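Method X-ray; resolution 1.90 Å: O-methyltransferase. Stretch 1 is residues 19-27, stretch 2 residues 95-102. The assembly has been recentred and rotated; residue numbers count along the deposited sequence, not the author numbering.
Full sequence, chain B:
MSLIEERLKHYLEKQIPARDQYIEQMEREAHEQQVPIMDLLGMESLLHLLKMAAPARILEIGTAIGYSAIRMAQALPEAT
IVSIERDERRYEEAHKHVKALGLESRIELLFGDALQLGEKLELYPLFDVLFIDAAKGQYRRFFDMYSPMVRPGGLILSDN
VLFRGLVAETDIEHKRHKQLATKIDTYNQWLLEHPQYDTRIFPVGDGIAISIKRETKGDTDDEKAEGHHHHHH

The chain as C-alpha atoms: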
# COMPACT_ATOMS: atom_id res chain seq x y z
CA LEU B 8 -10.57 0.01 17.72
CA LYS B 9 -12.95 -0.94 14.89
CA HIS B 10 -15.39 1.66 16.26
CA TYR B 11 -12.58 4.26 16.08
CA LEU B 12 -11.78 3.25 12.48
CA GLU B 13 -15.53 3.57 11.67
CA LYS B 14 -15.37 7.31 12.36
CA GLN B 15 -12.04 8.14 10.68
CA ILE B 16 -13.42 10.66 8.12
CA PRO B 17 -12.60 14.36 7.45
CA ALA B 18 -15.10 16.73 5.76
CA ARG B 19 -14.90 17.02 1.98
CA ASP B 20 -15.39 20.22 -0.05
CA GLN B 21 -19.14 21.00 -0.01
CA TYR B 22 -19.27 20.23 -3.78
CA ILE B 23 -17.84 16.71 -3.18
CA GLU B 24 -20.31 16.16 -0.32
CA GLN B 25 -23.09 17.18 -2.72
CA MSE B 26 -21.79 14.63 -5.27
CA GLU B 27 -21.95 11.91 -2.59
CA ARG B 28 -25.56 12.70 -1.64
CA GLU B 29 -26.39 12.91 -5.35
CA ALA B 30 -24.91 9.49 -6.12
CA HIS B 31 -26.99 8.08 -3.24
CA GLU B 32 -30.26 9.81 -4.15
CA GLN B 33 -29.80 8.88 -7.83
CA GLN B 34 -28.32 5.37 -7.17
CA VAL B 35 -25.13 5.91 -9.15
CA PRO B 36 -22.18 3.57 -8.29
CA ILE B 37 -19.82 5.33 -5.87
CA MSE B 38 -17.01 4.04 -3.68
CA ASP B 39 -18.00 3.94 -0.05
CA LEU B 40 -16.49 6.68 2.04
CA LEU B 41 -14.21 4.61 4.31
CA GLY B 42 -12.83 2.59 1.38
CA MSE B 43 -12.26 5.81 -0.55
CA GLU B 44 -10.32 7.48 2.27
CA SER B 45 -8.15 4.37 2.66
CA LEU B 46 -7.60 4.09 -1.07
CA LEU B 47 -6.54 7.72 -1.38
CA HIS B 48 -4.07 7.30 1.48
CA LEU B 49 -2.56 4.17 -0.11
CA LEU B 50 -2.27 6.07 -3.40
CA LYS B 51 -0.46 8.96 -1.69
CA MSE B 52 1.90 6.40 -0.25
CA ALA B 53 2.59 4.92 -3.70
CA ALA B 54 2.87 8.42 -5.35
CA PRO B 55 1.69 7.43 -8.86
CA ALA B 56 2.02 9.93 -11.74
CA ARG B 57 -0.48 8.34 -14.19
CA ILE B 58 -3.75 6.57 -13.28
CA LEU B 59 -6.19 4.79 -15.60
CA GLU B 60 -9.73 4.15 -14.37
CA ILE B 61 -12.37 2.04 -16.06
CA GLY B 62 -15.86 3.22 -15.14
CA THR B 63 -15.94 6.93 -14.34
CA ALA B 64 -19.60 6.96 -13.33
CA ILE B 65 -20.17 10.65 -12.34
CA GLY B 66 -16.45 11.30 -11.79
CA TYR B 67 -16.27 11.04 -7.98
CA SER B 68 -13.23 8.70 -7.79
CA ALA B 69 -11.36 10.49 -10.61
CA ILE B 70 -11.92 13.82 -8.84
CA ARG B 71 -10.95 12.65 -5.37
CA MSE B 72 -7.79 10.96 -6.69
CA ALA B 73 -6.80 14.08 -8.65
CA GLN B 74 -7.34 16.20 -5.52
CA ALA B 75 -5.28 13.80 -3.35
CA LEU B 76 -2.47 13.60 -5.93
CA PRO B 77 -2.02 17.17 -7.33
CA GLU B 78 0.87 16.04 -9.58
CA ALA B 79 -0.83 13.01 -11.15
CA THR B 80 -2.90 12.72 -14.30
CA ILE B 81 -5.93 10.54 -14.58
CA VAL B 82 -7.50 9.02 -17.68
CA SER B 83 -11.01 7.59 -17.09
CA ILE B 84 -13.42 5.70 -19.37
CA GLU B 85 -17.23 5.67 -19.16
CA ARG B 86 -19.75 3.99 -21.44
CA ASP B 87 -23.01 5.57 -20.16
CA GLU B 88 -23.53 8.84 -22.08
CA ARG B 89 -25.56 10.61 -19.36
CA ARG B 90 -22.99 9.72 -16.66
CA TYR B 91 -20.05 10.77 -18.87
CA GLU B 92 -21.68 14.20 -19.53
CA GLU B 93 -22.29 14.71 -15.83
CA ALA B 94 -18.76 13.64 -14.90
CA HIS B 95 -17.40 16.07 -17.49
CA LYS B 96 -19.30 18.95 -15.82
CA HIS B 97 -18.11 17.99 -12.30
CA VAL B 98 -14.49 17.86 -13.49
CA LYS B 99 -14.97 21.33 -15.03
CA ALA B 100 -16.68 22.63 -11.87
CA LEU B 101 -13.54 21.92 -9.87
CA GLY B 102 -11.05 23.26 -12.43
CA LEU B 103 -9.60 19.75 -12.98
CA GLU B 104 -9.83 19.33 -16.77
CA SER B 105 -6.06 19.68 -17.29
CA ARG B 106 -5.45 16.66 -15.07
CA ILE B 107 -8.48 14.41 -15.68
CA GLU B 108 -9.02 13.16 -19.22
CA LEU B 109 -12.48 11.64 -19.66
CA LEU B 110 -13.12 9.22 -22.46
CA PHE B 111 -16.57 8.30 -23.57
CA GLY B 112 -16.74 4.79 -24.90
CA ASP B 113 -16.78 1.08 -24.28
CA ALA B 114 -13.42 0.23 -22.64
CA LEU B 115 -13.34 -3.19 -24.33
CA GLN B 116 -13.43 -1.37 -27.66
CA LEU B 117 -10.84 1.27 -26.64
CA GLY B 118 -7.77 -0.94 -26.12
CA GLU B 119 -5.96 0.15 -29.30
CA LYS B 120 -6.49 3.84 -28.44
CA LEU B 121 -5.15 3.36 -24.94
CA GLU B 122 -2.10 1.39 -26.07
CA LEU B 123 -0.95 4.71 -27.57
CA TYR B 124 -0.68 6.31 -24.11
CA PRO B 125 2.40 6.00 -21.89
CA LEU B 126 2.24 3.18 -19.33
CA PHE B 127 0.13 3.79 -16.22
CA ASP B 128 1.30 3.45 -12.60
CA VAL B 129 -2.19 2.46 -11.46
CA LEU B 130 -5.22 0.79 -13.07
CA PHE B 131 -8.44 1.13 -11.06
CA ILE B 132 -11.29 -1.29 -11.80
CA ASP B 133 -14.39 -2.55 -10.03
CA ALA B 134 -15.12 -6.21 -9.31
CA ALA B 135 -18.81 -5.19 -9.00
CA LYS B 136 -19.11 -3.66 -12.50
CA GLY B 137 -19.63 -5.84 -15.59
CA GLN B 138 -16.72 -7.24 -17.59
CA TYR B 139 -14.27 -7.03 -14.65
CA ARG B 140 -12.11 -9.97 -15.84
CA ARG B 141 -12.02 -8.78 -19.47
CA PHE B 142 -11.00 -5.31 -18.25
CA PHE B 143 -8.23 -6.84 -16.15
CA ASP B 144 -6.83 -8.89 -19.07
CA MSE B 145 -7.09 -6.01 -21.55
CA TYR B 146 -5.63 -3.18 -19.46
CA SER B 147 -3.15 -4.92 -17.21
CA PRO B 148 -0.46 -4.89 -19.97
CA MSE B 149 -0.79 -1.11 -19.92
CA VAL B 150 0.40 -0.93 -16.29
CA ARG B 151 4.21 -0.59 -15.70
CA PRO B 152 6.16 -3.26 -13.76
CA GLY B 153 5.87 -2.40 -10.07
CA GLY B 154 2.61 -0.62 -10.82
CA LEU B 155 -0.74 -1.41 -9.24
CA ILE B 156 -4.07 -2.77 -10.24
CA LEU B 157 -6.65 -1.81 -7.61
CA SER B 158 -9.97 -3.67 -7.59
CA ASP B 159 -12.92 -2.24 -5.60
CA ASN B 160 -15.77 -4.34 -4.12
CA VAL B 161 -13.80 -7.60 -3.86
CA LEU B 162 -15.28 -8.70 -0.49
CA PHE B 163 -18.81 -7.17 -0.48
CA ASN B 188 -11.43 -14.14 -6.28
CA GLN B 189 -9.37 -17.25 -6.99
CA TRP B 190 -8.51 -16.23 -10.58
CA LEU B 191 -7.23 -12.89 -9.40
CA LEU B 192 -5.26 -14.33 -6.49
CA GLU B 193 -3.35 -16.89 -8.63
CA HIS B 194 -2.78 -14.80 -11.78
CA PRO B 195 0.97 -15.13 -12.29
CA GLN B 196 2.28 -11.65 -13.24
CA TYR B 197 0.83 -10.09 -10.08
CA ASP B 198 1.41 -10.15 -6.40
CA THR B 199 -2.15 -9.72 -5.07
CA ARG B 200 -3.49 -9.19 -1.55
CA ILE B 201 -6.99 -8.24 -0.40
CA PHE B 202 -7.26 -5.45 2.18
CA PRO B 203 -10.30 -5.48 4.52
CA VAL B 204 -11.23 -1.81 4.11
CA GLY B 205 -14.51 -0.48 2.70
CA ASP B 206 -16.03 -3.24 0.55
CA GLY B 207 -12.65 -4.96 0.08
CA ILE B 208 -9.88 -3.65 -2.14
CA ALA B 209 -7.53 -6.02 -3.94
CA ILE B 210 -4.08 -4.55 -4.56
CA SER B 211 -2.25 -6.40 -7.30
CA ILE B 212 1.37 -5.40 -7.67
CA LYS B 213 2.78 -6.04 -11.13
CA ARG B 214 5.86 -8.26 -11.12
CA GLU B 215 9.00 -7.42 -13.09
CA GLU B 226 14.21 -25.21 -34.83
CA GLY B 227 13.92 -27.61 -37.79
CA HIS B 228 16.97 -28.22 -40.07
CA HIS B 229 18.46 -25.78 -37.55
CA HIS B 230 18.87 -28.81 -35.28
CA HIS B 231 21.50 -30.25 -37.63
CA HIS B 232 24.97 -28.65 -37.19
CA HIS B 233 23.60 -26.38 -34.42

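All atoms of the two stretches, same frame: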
# COMPACT_ATOMS: atom_id res chain seq x y z
N ARG B 19 -15.32 16.77 3.35
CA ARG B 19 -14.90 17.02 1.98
C ARG B 19 -15.35 18.45 1.63
O ARG B 19 -16.10 19.06 2.38
CB ARG B 19 -15.50 15.98 1.03
CG ARG B 19 -14.81 14.58 0.97
CD ARG B 19 -15.12 13.70 2.18
NE ARG B 19 -16.55 13.39 2.30
CZ ARG B 19 -17.22 13.32 3.44
NH1 ARG B 19 -16.61 13.54 4.61
NH2 ARG B 19 -18.52 13.04 3.43
N ASP B 20 -14.85 18.99 0.53
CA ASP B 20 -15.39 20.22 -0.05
C ASP B 20 -16.91 20.05 -0.21
O ASP B 20 -17.38 18.97 -0.57
CB ASP B 20 -14.70 20.49 -1.40
CG ASP B 20 -15.45 21.49 -2.30
OD1 ASP B 20 -16.17 22.40 -1.82
OD2 ASP B 20 -15.31 21.36 -3.54
N GLN B 21 -17.68 21.11 0.07
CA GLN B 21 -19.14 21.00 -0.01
C GLN B 21 -19.60 20.39 -1.36
O GLN B 21 -20.60 19.64 -1.43
CB GLN B 21 -19.83 22.35 0.30
CG GLN B 21 -20.10 23.26 -0.91
CD GLN B 21 -20.71 24.64 -0.55
OE1 GLN B 21 -21.79 24.72 0.03
NE2 GLN B 21 -20.03 25.73 -0.95
N TYR B 22 -18.87 20.70 -2.43
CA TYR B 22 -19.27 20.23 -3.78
C TYR B 22 -19.16 18.71 -3.89
O TYR B 22 -20.01 18.08 -4.53
CB TYR B 22 -18.42 20.87 -4.87
CG TYR B 22 -18.95 20.66 -6.29
CD1 TYR B 22 -19.87 21.56 -6.84
CD2 TYR B 22 -18.52 19.59 -7.08
CE1 TYR B 22 -20.36 21.40 -8.15
CE2 TYR B 22 -18.98 19.43 -8.38
CZ TYR B 22 -19.92 20.33 -8.90
OH TYR B 22 -20.40 20.20 -10.18
N ILE B 23 -18.10 18.16 -3.30
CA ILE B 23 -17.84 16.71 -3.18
C ILE B 23 -18.91 16.05 -2.32
O ILE B 23 -19.46 15.02 -2.70
CB ILE B 23 -16.45 16.48 -2.58
CG1 ILE B 23 -15.40 17.30 -3.36
CG2 ILE B 23 -16.05 14.97 -2.54
CD1 ILE B 23 -14.95 16.66 -4.61
N GLU B 24 -19.24 16.66 -1.17
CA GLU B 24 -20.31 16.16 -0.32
C GLU B 24 -21.65 16.12 -1.06
O GLU B 24 -22.44 15.19 -0.85
CB GLU B 24 -20.42 16.97 0.98
CG GLU B 24 -19.12 16.87 1.78
CD GLU B 24 -19.27 17.12 3.26
OE1 GLU B 24 -20.09 17.97 3.65
OE2 GLU B 24 -18.54 16.47 4.03
N GLN B 25 -21.89 17.12 -1.91
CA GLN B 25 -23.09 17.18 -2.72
C GLN B 25 -23.09 16.08 -3.78
O GLN B 25 -24.16 15.54 -4.11
CB GLN B 25 -23.20 18.56 -3.38
CG GLN B 25 -24.48 18.81 -4.22
CD GLN B 25 -25.77 18.91 -3.38
OE1 GLN B 25 -25.75 19.22 -2.19
NE2 GLN B 25 -26.91 18.66 -4.03
N MSE B 26 -21.92 15.76 -4.33
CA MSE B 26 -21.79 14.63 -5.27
C MSE B 26 -22.11 13.28 -4.61
O MSE B 26 -22.74 12.41 -5.21
CB MSE B 26 -20.39 14.58 -5.90
CG MSE B 26 -20.16 15.64 -6.98
SE MSE B 26 -18.30 15.59 -7.60
CE MSE B 26 -18.37 13.95 -8.50
N GLU B 27 -21.67 13.13 -3.36
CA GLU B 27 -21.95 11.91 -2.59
C GLU B 27 -23.44 11.72 -2.35
O GLU B 27 -23.95 10.62 -2.57
CB GLU B 27 -21.22 11.91 -1.26
CG GLU B 27 -19.71 11.93 -1.43
CD GLU B 27 -19.01 12.33 -0.16
OE1 GLU B 27 -19.71 12.78 0.78
OE2 GLU B 27 -17.79 12.20 -0.11
N HIS B 95 -18.17 15.04 -16.80
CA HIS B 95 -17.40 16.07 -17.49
C HIS B 95 -17.67 17.45 -16.86
O HIS B 95 -16.76 18.25 -16.69
CB HIS B 95 -17.75 16.04 -18.97
CG HIS B 95 -16.73 16.68 -19.86
ND1 HIS B 95 -16.92 17.91 -20.44
CD2 HIS B 95 -15.51 16.25 -20.27
CE1 HIS B 95 -15.87 18.21 -21.19
NE2 HIS B 95 -15.00 17.22 -21.09
N LYS B 96 -18.93 17.72 -16.51
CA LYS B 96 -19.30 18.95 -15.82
C LYS B 96 -18.71 19.05 -14.41
O LYS B 96 -18.22 20.12 -14.01
CB LYS B 96 -20.83 19.11 -15.76
CG LYS B 96 -21.47 19.28 -17.14
CD LYS B 96 -22.97 19.35 -17.04
CE LYS B 96 -23.60 19.64 -18.41
NZ LYS B 96 -23.80 18.40 -19.13
N HIS B 97 -18.75 17.96 -13.64
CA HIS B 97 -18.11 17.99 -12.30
C HIS B 97 -16.60 18.26 -12.36
O HIS B 97 -16.04 18.98 -11.53
CB HIS B 97 -18.36 16.68 -11.58
CG HIS B 97 -19.79 16.51 -11.19
ND1 HIS B 97 -20.43 15.30 -11.20
CD2 HIS B 97 -20.70 17.42 -10.77
CE1 HIS B 97 -21.68 15.47 -10.80
NE2 HIS B 97 -21.86 16.74 -10.54
N VAL B 98 -15.94 17.63 -13.31
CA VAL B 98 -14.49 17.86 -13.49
C VAL B 98 -14.25 19.35 -13.79
O VAL B 98 -13.36 19.98 -13.21
CB VAL B 98 -13.93 16.91 -14.58
CG1 VAL B 98 -12.56 17.38 -15.02
CG2 VAL B 98 -13.87 15.47 -14.04
N LYS B 99 -15.06 19.92 -14.69
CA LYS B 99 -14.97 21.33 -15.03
C LYS B 99 -15.26 22.22 -13.83
O LYS B 99 -14.57 23.22 -13.61
CB LYS B 99 -15.92 21.68 -16.18
CG LYS B 99 -15.41 21.28 -17.56
CD LYS B 99 -16.46 21.56 -18.67
CE LYS B 99 -16.39 22.99 -19.15
NZ LYS B 99 -17.17 23.21 -20.43
N ALA B 100 -16.29 21.86 -13.05
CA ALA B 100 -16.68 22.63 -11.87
C ALA B 100 -15.50 22.90 -10.94
O ALA B 100 -15.41 23.98 -10.34
CB ALA B 100 -17.75 21.89 -11.10
N LEU B 101 -14.64 21.89 -10.80
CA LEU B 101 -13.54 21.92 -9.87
C LEU B 101 -12.23 22.34 -10.51
O LEU B 101 -11.20 22.30 -9.86
CB LEU B 101 -13.41 20.57 -9.14
CG LEU B 101 -14.69 20.26 -8.35
CD1 LEU B 101 -14.75 18.81 -7.94
CD2 LEU B 101 -14.83 21.23 -7.10
N GLY B 102 -12.26 22.75 -11.77
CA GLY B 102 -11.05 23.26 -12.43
C GLY B 102 -10.03 22.15 -12.70
O GLY B 102 -8.84 22.42 -12.78

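Residues 21-27 form a helix that continues later in the chain, and residues 95-100 close a helix that began earlier. Their N-to-C directions differ by 164°, so the two run nearly antiparallel, and their axes approach no nearer than 11.8 Å. At that spacing the backbones do not touch: the nearest CA pairs are Tyr22 CA to Leu101 CA at 8.5 Å and Met26 CA to His97 CA at 8.6 Å. The two pairs are four residues apart on each side, about one turn of helix, and the four residues in them, Tyr22, Met26, His97 and Leu101, account for most of the buried area.

Both helix ends lie at this interface. Asp20 occupies the N-cap of the first helix, its OD1 accepting a weak hydrogen bond from Tyr22 N at 3.2 Å. In the second, Leu101 is the first residue to leave helical phi/psi, and Gly102 follows at phi 71°, a value that favours glycine.

No hydrogen bond crosses between the stretches, and the 305 Å² buried, both sides summed, comes from packing. Tyr22, with chi1 at -168° (t), points its CA-to-CB bond toward the second stretch. Its ring meets Leu101 through CD2 to Leu101 CD1 at 3.9 Å, and Ala100 through CZ to Ala100 CB at 3.5 Å. Leu101 sets off sideways, but its end comes nearer; its CD1 also lies 4.0 Å from Ile23 CD1. Ile23 likewise reaches back, since its CA-to-CB bond points away while its end approaches. The other methyl of Leu101, CD2, sits 3.6 Å from Asp20 OD2, so the leucine spans the start of the first helix.

One turn on, selenomethionine Met26 covers a face of the His97 ring. Met26 CG stands 4.0 Å from the centroid of that ring and only 6° off its normal, a CH-pi contact; Met26 SE is 4.2 Å from the same centroid at 21°, a sulfur-aromatic one. The side chain therefore lies over the imidazole instead of meeting its rim. His97 ND1 is hydrogen-bonded elsewhere in the structure.

The Tyr22 and His97 rings form an oblique pair, with centroids 5.5 Å apart and planes at 78°. Tyr22 OH lies near the imidazole plane, but its 2.9 Å separation from His97 CD2 is too short and is best read as a clash in the model.

Away from the interface, Arg19 braces the first helix: its NE and NH2 donate to Glu27 OE2 and OE1 at 3.0 and 2.9 Å, forming a salt bridge.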